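Local coordinates for protein putative oxidoreductase (Bacteroides fragilis NCTC 9343, PDB 3EOF) that binds flavin mononucleotide and, judging by its nitroreductase family, is probably a flavin-dependent oxidoreductase whose substrate is not established, at residues 125-138 with 151-163. Residues are numbered along the deposited sequence; the frame is centred on the assembly and turned at random.
Sequences GLGICYLGTTTYNP and VFPITTVTVGYPA. With FMN (flavin mononucleotide), chain C.
F152 and P153 open the contact by closing on P138, whose CB lies 3.7 Å from F152 CZ and 3.9 Å from P153 CG. At I154 and T155, both hydrogen-bonded through their backbones to F77 of the adjacent strand 73-80, 151-160 carries a classic beta bulge. T155 sends OG1 to the in-plane edge of the Y130 ring and weakly to L131 O. T156 OG1 lies 2.7 Å from T134 OG1, a hydroxyl hydrogen-bonded in turn to L131 O from outside that carbonyl plane; T134 reaches both because its OG1 sits beside its own backbone N (chi1 -55°). V157 CG2 covers one face of the Y130 ring, 4.0 Å from the centroid, a CH-pi contact.

Strands 127-131 and 151-160 run antiparallel at 158°, the former outermost at one side of this chain's four-stranded antiparallel sheet in a nitroreductase-like fold. C129, Y130 and L131 of this strand, with G132 just after them, line the flavin pocket, where G132 N donates to FMN O4 (3.1 Å).

T158 N and O both pair with C129, while its CG2 packs on L131 CD1. G160 O takes G127 N almost linearly (176°). Over the face of Y161 stands L126 CD2, 3.5 Å from the ring centroid and almost directly above it.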
loop_
_atom_site.group_PDB
_atom_site.type_symbol
_atom_site.label_atom_id
_atom_site.label_comp_id
_atom_site.label_asym_id
_atom_site.label_seq_id
_atom_site.Cartn_x
_atom_site.Cartn_y
_atom_site.Cartn_z
ATOM N N GLY A 125 13.432 14.624 8.606
ATOM C CA GLY A 125 14.473 14.277 9.579
ATOM C C GLY A 125 14.031 13.248 10.611
ATOM O O GLY A 125 14.749 12.953 11.540
ATOM N N LEU A 126 12.845 12.695 10.463
ATOM C CA LEU A 126 12.396 11.660 11.415
ATOM C C LEU A 126 12.777 10.246 10.931
ATOM O O LEU A 126 13.204 10.039 9.800
ATOM C CB LEU A 126 10.899 11.767 11.624
ATOM C CG LEU A 126 10.309 13.060 12.188
ATOM C CD1 LEU A 126 8.820 13.232 11.804
ATOM C CD2 LEU A 126 10.487 13.158 13.681
ATOM N N GLY A 127 12.679 9.272 11.831
ATOM C CA GLY A 127 12.938 7.892 11.486
ATOM C C GLY A 127 11.633 7.158 11.749
ATOM O O GLY A 127 10.908 7.450 12.682
ATOM N N ILE A 128 11.333 6.206 10.900
ATOM C CA ILE A 128 10.120 5.440 10.989
ATOM C C ILE A 128 10.460 3.934 10.923
ATOM O O ILE A 128 11.535 3.524 10.510
ATOM C CB ILE A 128 9.129 5.818 9.836
ATOM C CG1 ILE A 128 9.665 5.373 8.470
ATOM C CG2 ILE A 128 8.826 7.378 9.804
ATOM C CD1 ILE A 128 9.416 3.914 8.075
ATOM N N CYS A 129 9.488 3.138 11.324
ATOM C CA CYS A 129 9.554 1.695 11.275
ATOM C C CYS A 129 8.125 1.201 11.160
ATOM O O CYS A 129 7.249 1.621 11.918
ATOM C CB CYS A 129 10.183 1.116 12.531
ATOM S SG CYS A 129 10.376 -0.658 12.447
ATOM N N TYR A 130 7.864 0.343 10.187
ATOM C CA TYR A 130 6.557 -0.241 10.050
ATOM C C TYR A 130 6.527 -1.433 10.971
ATOM O O TYR A 130 7.554 -2.063 11.165
ATOM C CB TYR A 130 6.342 -0.737 8.637
ATOM C CG TYR A 130 6.005 0.337 7.582
ATOM C CD1 TYR A 130 4.691 0.655 7.310
ATOM C CD2 TYR A 130 6.969 0.942 6.836
ATOM C CE1 TYR A 130 4.347 1.566 6.314
ATOM C CE2 TYR A 130 6.631 1.883 5.837
ATOM C CZ TYR A 130 5.279 2.168 5.596
ATOM O OH TYR A 130 4.836 3.081 4.646
ATOM N N LEU A 131 5.364 -1.728 11.537
ATOM C CA LEU A 131 5.183 -2.932 12.332
ATOM C C LEU A 131 4.201 -3.827 11.505
ATOM O O LEU A 131 2.991 -3.457 11.216
ATOM C CB LEU A 131 4.680 -2.642 13.749
ATOM C CG LEU A 131 5.308 -1.483 14.544
ATOM C CD1 LEU A 131 4.433 -1.167 15.760
ATOM C CD2 LEU A 131 6.785 -1.739 14.937
ATOM N N GLY A 132 4.753 -4.989 11.118
ATOM C CA GLY A 132 4.035 -6.016 10.350
ATOM C C GLY A 132 3.120 -6.819 11.245
ATOM O O GLY A 132 2.215 -7.569 10.792
ATOM N N THR A 133 3.330 -6.629 12.538
ATOM C CA THR A 133 2.527 -7.293 13.555
ATOM C C THR A 133 1.058 -6.856 13.567
ATOM O O THR A 133 0.202 -7.503 14.194
ATOM C CB THR A 133 3.181 -7.079 14.901
ATOM O OG1 THR A 133 3.597 -5.701 15.004
ATOM C CG2 THR A 133 4.409 -7.961 14.988
ATOM N N THR A 134 0.759 -5.755 12.886
ATOM C CA THR A 134 -0.606 -5.231 12.805
ATOM C C THR A 134 -1.596 -6.221 12.240
ATOM O O THR A 134 -2.735 -6.231 12.662
ATOM C CB THR A 134 -0.657 -3.959 11.902
ATOM O OG1 THR A 134 0.272 -3.013 12.388
ATOM C CG2 THR A 134 -1.979 -3.319 11.939
ATOM N N THR A 135 -1.166 -6.990 11.228
ATOM C CA THR A 135 -1.979 -7.993 10.570
ATOM C C THR A 135 -1.823 -9.371 11.256
ATOM O O THR A 135 -2.496 -10.326 10.901
ATOM C CB THR A 135 -1.718 -7.987 9.060
ATOM O OG1 THR A 135 -0.313 -7.915 8.813
ATOM C CG2 THR A 135 -2.357 -6.758 8.419
ATOM N N TYR A 136 -0.940 -9.487 12.243
ATOM C CA TYR A 136 -0.906 -10.739 13.078
ATOM C C TYR A 136 -1.911 -10.616 14.206
ATOM O O TYR A 136 -2.534 -11.611 14.646
ATOM C CB TYR A 136 0.472 -11.020 13.684
ATOM C CG TYR A 136 1.455 -11.529 12.676
ATOM C CD1 TYR A 136 1.993 -10.663 11.721
ATOM C CD2 TYR A 136 1.814 -12.872 12.643
ATOM C CE1 TYR A 136 2.872 -11.109 10.774
ATOM C CE2 TYR A 136 2.690 -13.344 11.687
ATOM C CZ TYR A 136 3.230 -12.452 10.755
ATOM O OH TYR A 136 4.109 -12.901 9.789
ATOM N N ASN A 137 -2.003 -9.403 14.754
ATOM C CA ASN A 137 -2.915 -9.142 15.880
ATOM C C ASN A 137 -3.914 -8.035 15.654
ATOM O O ASN A 137 -4.079 -7.174 16.521
ATOM C CB ASN A 137 -2.096 -8.817 17.110
ATOM C CG ASN A 137 -1.557 -10.049 17.798
ATOM O OD1 ASN A 137 -2.270 -11.037 17.994
ATOM N ND2 ASN A 137 -0.299 -9.975 18.220
ATOM N N PRO A 138 -4.644 -8.095 14.535
ATOM C CA PRO A 138 -5.588 -7.027 14.272
ATOM C C PRO A 138 -6.689 -6.991 15.325
ATOM O O PRO A 138 -7.107 -5.923 15.726
ATOM C CB PRO A 138 -6.132 -7.367 12.857
ATOM C CG PRO A 138 -5.984 -8.871 12.766
ATOM C CD PRO A 138 -4.678 -9.118 13.467
ATOM N N VAL A 151 -13.821 -0.695 9.745
ATOM C CA VAL A 151 -12.499 -0.132 10.086
ATOM C C VAL A 151 -11.632 -1.325 10.436
ATOM O O VAL A 151 -12.037 -2.191 11.191
ATOM C CB VAL A 151 -12.500 0.893 11.245
ATOM C CG1 VAL A 151 -11.102 1.481 11.422
ATOM C CG2 VAL A 151 -13.556 2.059 10.984
ATOM N N PHE A 152 -10.459 -1.370 9.817
ATOM C CA PHE A 152 -9.549 -2.457 9.963
ATOM C C PHE A 152 -8.107 -1.916 9.987
ATOM O O PHE A 152 -7.716 -1.145 9.100
ATOM C CB PHE A 152 -9.761 -3.448 8.773
ATOM C CG PHE A 152 -9.074 -4.772 8.989
ATOM C CD1 PHE A 152 -7.704 -4.890 8.807
ATOM C CD2 PHE A 152 -9.789 -5.878 9.410
ATOM C CE1 PHE A 152 -7.041 -6.085 9.071
ATOM C CE2 PHE A 152 -9.139 -7.076 9.671
ATOM C CZ PHE A 152 -7.753 -7.174 9.488
ATOM N N PRO A 153 -7.296 -2.316 10.985
ATOM C CA PRO A 153 -5.931 -1.814 11.037
ATOM C C PRO A 153 -5.065 -2.493 9.991
ATOM O O PRO A 153 -5.040 -3.729 9.901
ATOM C CB PRO A 153 -5.482 -2.199 12.428
ATOM C CG PRO A 153 -6.198 -3.464 12.699
ATOM C CD PRO A 153 -7.555 -3.257 12.107
ATOM N N ILE A 154 -4.436 -1.675 9.144
ATOM C CA ILE A 154 -3.623 -2.171 8.032
ATOM C C ILE A 154 -2.164 -2.253 8.442
ATOM O O ILE A 154 -1.566 -3.342 8.426
ATOM C CB ILE A 154 -3.800 -1.297 6.746
ATOM C CG1 ILE A 154 -5.250 -1.447 6.242
ATOM C CG2 ILE A 154 -2.838 -1.715 5.608
ATOM C CD1 ILE A 154 -5.695 -2.869 5.999
ATOM N N THR A 155 -1.571 -1.120 8.759
ATOM C CA THR A 155 -0.208 -1.126 9.274
ATOM C C THR A 155 -0.021 -0.047 10.355
ATOM O O THR A 155 -0.863 0.825 10.516
ATOM C CB THR A 155 0.857 -1.000 8.212
ATOM O OG1 THR A 155 2.135 -1.309 8.812
ATOM C CG2 THR A 155 0.849 0.392 7.644
ATOM N N THR A 156 1.087 -0.170 11.093
ATOM C CA THR A 156 1.432 0.712 12.183
ATOM C C THR A 156 2.832 1.178 11.967
ATOM O O THR A 156 3.675 0.394 11.561
ATOM C CB THR A 156 1.355 -0.018 13.532
ATOM O OG1 THR A 156 0.046 -0.593 13.633
ATOM C CG2 THR A 156 1.599 0.989 14.700
ATOM N N VAL A 157 3.057 2.468 12.204
ATOM C CA VAL A 157 4.351 3.073 12.054
ATOM C C VAL A 157 4.728 3.788 13.325
ATOM O O VAL A 157 3.990 4.644 13.819
ATOM C CB VAL A 157 4.323 4.059 10.904
ATOM C CG1 VAL A 157 5.608 4.882 10.778
ATOM C CG2 VAL A 157 4.027 3.316 9.614
ATOM N N THR A 158 5.895 3.429 13.849
ATOM C CA THR A 158 6.520 4.106 14.995
ATOM C C THR A 158 7.399 5.209 14.366
ATOM O O THR A 158 8.099 4.969 13.389
ATOM C CB THR A 158 7.265 3.102 15.853
ATOM O OG1 THR A 158 8.294 2.465 15.077
ATOM C CG2 THR A 158 6.234 2.019 16.387
ATOM N N VAL A 159 7.274 6.419 14.892
ATOM C CA VAL A 159 7.918 7.610 14.362
ATOM C C VAL A 159 8.611 8.364 15.498
ATOM O O VAL A 159 8.055 8.495 16.614
ATOM C CB VAL A 159 6.890 8.706 13.852
ATOM C CG1 VAL A 159 7.535 9.558 12.782
ATOM C CG2 VAL A 159 5.607 8.128 13.391
ATOM N N GLY A 160 9.803 8.889 15.203
ATOM C CA GLY A 160 10.551 9.662 16.171
ATOM C C GLY A 160 11.760 10.248 15.531
ATOM O O GLY A 160 12.035 9.980 14.375
ATOM N N TYR A 161 12.465 11.095 16.263
ATOM C CA TYR A 161 13.727 11.611 15.782
ATOM C C TYR A 161 14.716 10.484 16.015
ATOM O O TYR A 161 14.662 9.850 17.043
ATOM C CB TYR A 161 14.127 12.856 16.535
ATOM C CG TYR A 161 13.275 14.007 16.163
ATOM C CD1 TYR A 161 12.086 14.264 16.830
ATOM C CD2 TYR A 161 13.649 14.840 15.130
ATOM C CE1 TYR A 161 11.319 15.331 16.497
ATOM C CE2 TYR A 161 12.900 15.912 14.802
ATOM C CZ TYR A 161 11.729 16.157 15.482
ATOM O OH TYR A 161 10.985 17.245 15.121
ATOM N N PRO A 162 15.587 10.213 15.037
ATOM C CA PRO A 162 16.480 9.059 15.122
ATOM C C PRO A 162 17.499 9.095 16.237
ATOM O O PRO A 162 18.113 10.117 16.459
ATOM C CB PRO A 162 17.220 9.090 13.781
ATOM C CG PRO A 162 16.483 10.003 12.901
ATOM C CD PRO A 162 15.783 10.974 13.786
ATOM N N ALA A 163 17.675 7.975 16.936
ATOM C CA ALA A 163 18.705 7.846 17.977
ATOM C C ALA A 163 19.654 6.666 17.616
ATOM O O ALA A 163 20.236 6.006 18.478
ATOM C CB ALA A 163 18.065 7.668 19.389
HETATM N N1 FMN C . 10.683 -3.952 11.159
HETATM C C2 FMN C . 10.661 -4.467 12.461
HETATM O O2 FMN C . 11.633 -4.325 13.219
HETATM N N3 FMN C . 9.557 -5.183 12.929
HETATM C C4 FMN C . 8.420 -5.422 12.133
HETATM O O4 FMN C . 7.298 -5.695 12.706
HETATM C C4A FMN C . 8.473 -4.904 10.801
HETATM N N5 FMN C . 7.395 -5.104 9.950
HETATM C C5A FMN C . 7.373 -4.581 8.666
HETATM C C6 FMN C . 6.230 -4.819 7.890
HETATM C C7 FMN C . 6.140 -4.342 6.595
HETATM C C7M FMN C . 4.897 -4.657 5.814
HETATM C C8 FMN C . 7.207 -3.626 6.055
HETATM C C8M FMN C . 6.997 -2.921 4.757
HETATM C C9 FMN C . 8.363 -3.382 6.830
HETATM C C9A FMN C . 8.476 -3.857 8.161
HETATM N N10 FMN C . 9.601 -3.661 9.002
HETATM C C10 FMN C . 9.595 -4.177 10.311
HETATM C "C1'" FMN C . 10.872 -2.969 8.518
HETATM C "C2'" FMN C . 11.635 -3.920 7.608
HETATM O "O2'" FMN C . 12.191 -4.966 8.415
HETATM C "C3'" FMN C . 12.653 -3.186 6.757
HETATM O "O3'" FMN C . 12.042 -2.294 5.805
HETATM C "C4'" FMN C . 13.578 -4.144 5.993
HETATM O "O4'" FMN C . 14.442 -4.824 6.883
HETATM C "C5'" FMN C . 14.481 -3.358 5.085
HETATM O "O5'" FMN C . 15.093 -2.394 5.944
HETATM P P FMN C . 15.143 -0.811 5.555
HETATM O O1P FMN C . 13.721 -0.212 5.519
HETATM O O2P FMN C . 15.761 -0.691 4.185
HETATM O O3P FMN C . 16.110 -0.202 6.581
HETATM O O HOH W 1 1.043 -4.482 8.669
#